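Local coordinates for protein endo-1,4-beta-xylanase (Pseudoalteromonas haloplanktis, PDB 1H12) that hydrolyses internal beta-1,4 linkages of xylan as a cold-adapted family 8 glycoside hydrolase, and probably also acts on cellulose and related beta-glucans, at residues 205-210 against 397-402. Residues are numbered along the deposited sequence; the frame is centred on the assembly and turned at random.
Sequences IPAFYD and FKFYNN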
loop_
_atom_site.group_PDB
_atom_site.type_symbol
_atom_site.label_atom_id
_atom_site.label_comp_id
_atom_site.label_asym_id
_atom_site.label_seq_id
_atom_site.Cartn_x
_atom_site.Cartn_y
_atom_site.Cartn_z
ATOM N N ILE A 205 -3.510 -3.093 -7.098
ATOM C CA ILE A 205 -2.103 -2.907 -7.460
ATOM C C ILE A 205 -1.863 -3.840 -8.620
ATOM O O ILE A 205 -1.410 -4.983 -8.438
ATOM C CB ILE A 205 -1.167 -3.132 -6.291
ATOM C CG1 ILE A 205 -1.674 -2.377 -5.054
ATOM C CG2 ILE A 205 0.235 -2.719 -6.684
ATOM C CD1 ILE A 205 -1.008 -2.694 -3.837
ATOM N N PRO A 206 -2.162 -3.424 -9.855
ATOM C CA PRO A 206 -2.229 -4.397 -10.945
ATOM C C PRO A 206 -0.917 -5.157 -11.172
ATOM O O PRO A 206 -0.935 -6.359 -11.391
ATOM C CB PRO A 206 -2.669 -3.569 -12.148
ATOM C CG PRO A 206 -3.491 -2.470 -11.527
ATOM C CD PRO A 206 -2.761 -2.121 -10.236
ATOM N N ALA A 207 0.215 -4.474 -11.048
ATOM C CA ALA A 207 1.499 -5.104 -11.266
ATOM C C ALA A 207 1.739 -6.226 -10.292
ATOM O O ALA A 207 2.451 -7.189 -10.630
ATOM C CB ALA A 207 2.611 -4.076 -11.193
ATOM N N PHE A 208 1.241 -6.124 -9.057
ATOM C CA PHE A 208 1.399 -7.247 -8.128
ATOM C C PHE A 208 0.774 -8.517 -8.714
ATOM O O PHE A 208 1.315 -9.597 -8.554
ATOM C CB PHE A 208 0.763 -6.969 -6.755
ATOM C CG PHE A 208 1.540 -6.066 -5.833
ATOM C CD1 PHE A 208 2.677 -5.396 -6.222
ATOM C CD2 PHE A 208 1.102 -5.932 -4.516
ATOM C CE1 PHE A 208 3.345 -4.570 -5.323
ATOM C CE2 PHE A 208 1.742 -5.100 -3.650
ATOM C CZ PHE A 208 2.865 -4.410 -4.037
ATOM N N TYR A 209 -0.389 -8.384 -9.345
ATOM C CA TYR A 209 -1.079 -9.559 -9.864
ATOM C C TYR A 209 -0.277 -10.178 -11.016
ATOM O O TYR A 209 -0.225 -11.407 -11.151
ATOM C CB TYR A 209 -2.490 -9.218 -10.290
ATOM C CG TYR A 209 -3.275 -8.433 -9.253
ATOM C CD1 TYR A 209 -3.372 -8.814 -7.937
ATOM C CD2 TYR A 209 -3.915 -7.272 -9.641
ATOM C CE1 TYR A 209 -4.091 -8.064 -7.037
ATOM C CE2 TYR A 209 -4.633 -6.509 -8.724
ATOM C CZ TYR A 209 -4.726 -6.889 -7.439
ATOM O OH TYR A 209 -5.427 -6.057 -6.583
ATOM N N ASP A 210 0.346 -9.341 -11.865
ATOM C CA ASP A 210 1.214 -9.880 -12.897
ATOM C C ASP A 210 2.409 -10.598 -12.317
ATOM O O ASP A 210 2.818 -11.640 -12.830
ATOM C CB ASP A 210 1.696 -8.723 -13.786
ATOM C CG ASP A 210 0.649 -8.211 -14.733
ATOM O OD1 ASP A 210 0.118 -9.069 -15.478
ATOM O OD2 ASP A 210 0.350 -7.020 -14.769
ATOM N N PHE A 397 12.368 -0.288 -5.226
ATOM C CA PHE A 397 11.160 -1.103 -5.178
ATOM C C PHE A 397 11.160 -1.975 -6.448
ATOM O O PHE A 397 10.854 -1.497 -7.524
ATOM C CB PHE A 397 9.932 -0.263 -5.031
ATOM C CG PHE A 397 8.720 -1.053 -4.561
ATOM C CD1 PHE A 397 8.056 -1.913 -5.382
ATOM C CD2 PHE A 397 8.280 -0.936 -3.268
ATOM C CE1 PHE A 397 6.916 -2.633 -4.908
ATOM C CE2 PHE A 397 7.142 -1.598 -2.814
ATOM C CZ PHE A 397 6.506 -2.470 -3.634
ATOM N N LYS A 398 11.625 -3.209 -6.308
ATOM C CA LYS A 398 11.865 -4.107 -7.432
ATOM C C LYS A 398 11.108 -5.399 -7.263
ATOM O O LYS A 398 10.796 -5.805 -6.155
ATOM C CB LYS A 398 13.343 -4.408 -7.571
ATOM C CG LYS A 398 14.236 -3.208 -7.774
ATOM C CD LYS A 398 15.680 -3.638 -8.018
ATOM C CE LYS A 398 16.627 -2.452 -8.307
ATOM N NZ LYS A 398 17.996 -2.862 -8.405
ATOM N N PHE A 399 10.847 -6.080 -8.390
ATOM C CA PHE A 399 10.234 -7.398 -8.381
ATOM C C PHE A 399 11.314 -8.456 -8.562
ATOM O O PHE A 399 12.034 -8.447 -9.577
ATOM C CB PHE A 399 9.211 -7.551 -9.497
ATOM C CG PHE A 399 7.935 -6.785 -9.344
ATOM C CD1 PHE A 399 7.694 -5.862 -8.327
ATOM C CD2 PHE A 399 6.922 -6.988 -10.262
ATOM C CE1 PHE A 399 6.469 -5.195 -8.261
ATOM C CE2 PHE A 399 5.717 -6.295 -10.228
ATOM C CZ PHE A 399 5.480 -5.422 -9.207
ATOM N N TYR A 400 11.449 -9.339 -7.602
ATOM C CA TYR A 400 12.437 -10.429 -7.631
ATOM C C TYR A 400 11.711 -11.740 -7.922
ATOM O O TYR A 400 10.987 -12.272 -7.101
ATOM C CB TYR A 400 13.159 -10.530 -6.250
ATOM C CG TYR A 400 13.975 -9.325 -5.902
ATOM C CD1 TYR A 400 13.430 -8.213 -5.272
ATOM C CD2 TYR A 400 15.325 -9.263 -6.233
ATOM C CE1 TYR A 400 14.203 -7.113 -4.973
ATOM C CE2 TYR A 400 16.099 -8.181 -5.917
ATOM C CZ TYR A 400 15.542 -7.082 -5.306
ATOM O OH TYR A 400 16.329 -6.003 -5.042
ATOM N N ASN A 401 11.843 -12.241 -9.153
ATOM C CA ASN A 401 11.186 -13.473 -9.522
ATOM C C ASN A 401 11.842 -14.669 -8.917
ATOM O O ASN A 401 13.077 -14.746 -8.787
ATOM C CB ASN A 401 11.195 -13.685 -11.045
ATOM C CG ASN A 401 10.129 -12.937 -11.759
ATOM O OD1 ASN A 401 9.080 -12.574 -11.203
ATOM N ND2 ASN A 401 10.387 -12.655 -13.060
ATOM N N ASN A 402 11.044 -15.675 -8.598
ATOM C CA ASN A 402 11.518 -16.976 -8.250
ATOM C C ASN A 402 11.956 -17.707 -9.486
ATOM O O ASN A 402 11.477 -17.429 -10.594
ATOM C CB ASN A 402 10.408 -17.748 -7.522
ATOM C CG ASN A 402 10.224 -17.219 -6.138
ATOM O OD1 ASN A 402 9.303 -16.305 -5.907
ATOM N ND2 ASN A 402 11.059 -17.603 -5.271
#
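A chain tail packed back onto the buried start of a helix is the element illustrated here: in this family 8 xylanase F397 and F399, in the irregular segment after the last helix of the chain, meet A207 and F208 in the first turn of helix 206-215. The side chains meet through apolar groups alone, though one ring also comes up to a backbone carbonyl. F399 makes the closest approach, its CZ lying 3.7 Å from CB of A207, while its CE2 comes to 3.4 Å from the carbonyl O of A207, so that an aromatic C-H lies close to this backbone oxygen. The same CZ stands near the plane of the F208 ring, at its edge, 4.1 Å from F208 CD1. CE1 of F208 meets CE1 of F397 at 4.1 Å, edge against edge. F397 and F399, two residues apart, both direct their CB toward the helix; CG of F397 is anti to its backbone N (chi1 -163°), whereas CG of F399 lies beside its own N (chi1 -71°), and each side chain crosses that of F208 at about a right angle. One face of F208 is covered by CG2 of I205, the N-cap residue, 3.6 Å above the ring centre. Replacing F208 by an alanine would probably leave the rings of F397 and F399 and CG2 of I205 without their common partner and open a gap between tail and helix. F208 also stacks with F151 of helix 143-160, F397 packs on T85 and M89 of helix 77-89, and A207 and F399 both touch helix 283-296, so the contact lies buried among three further helices.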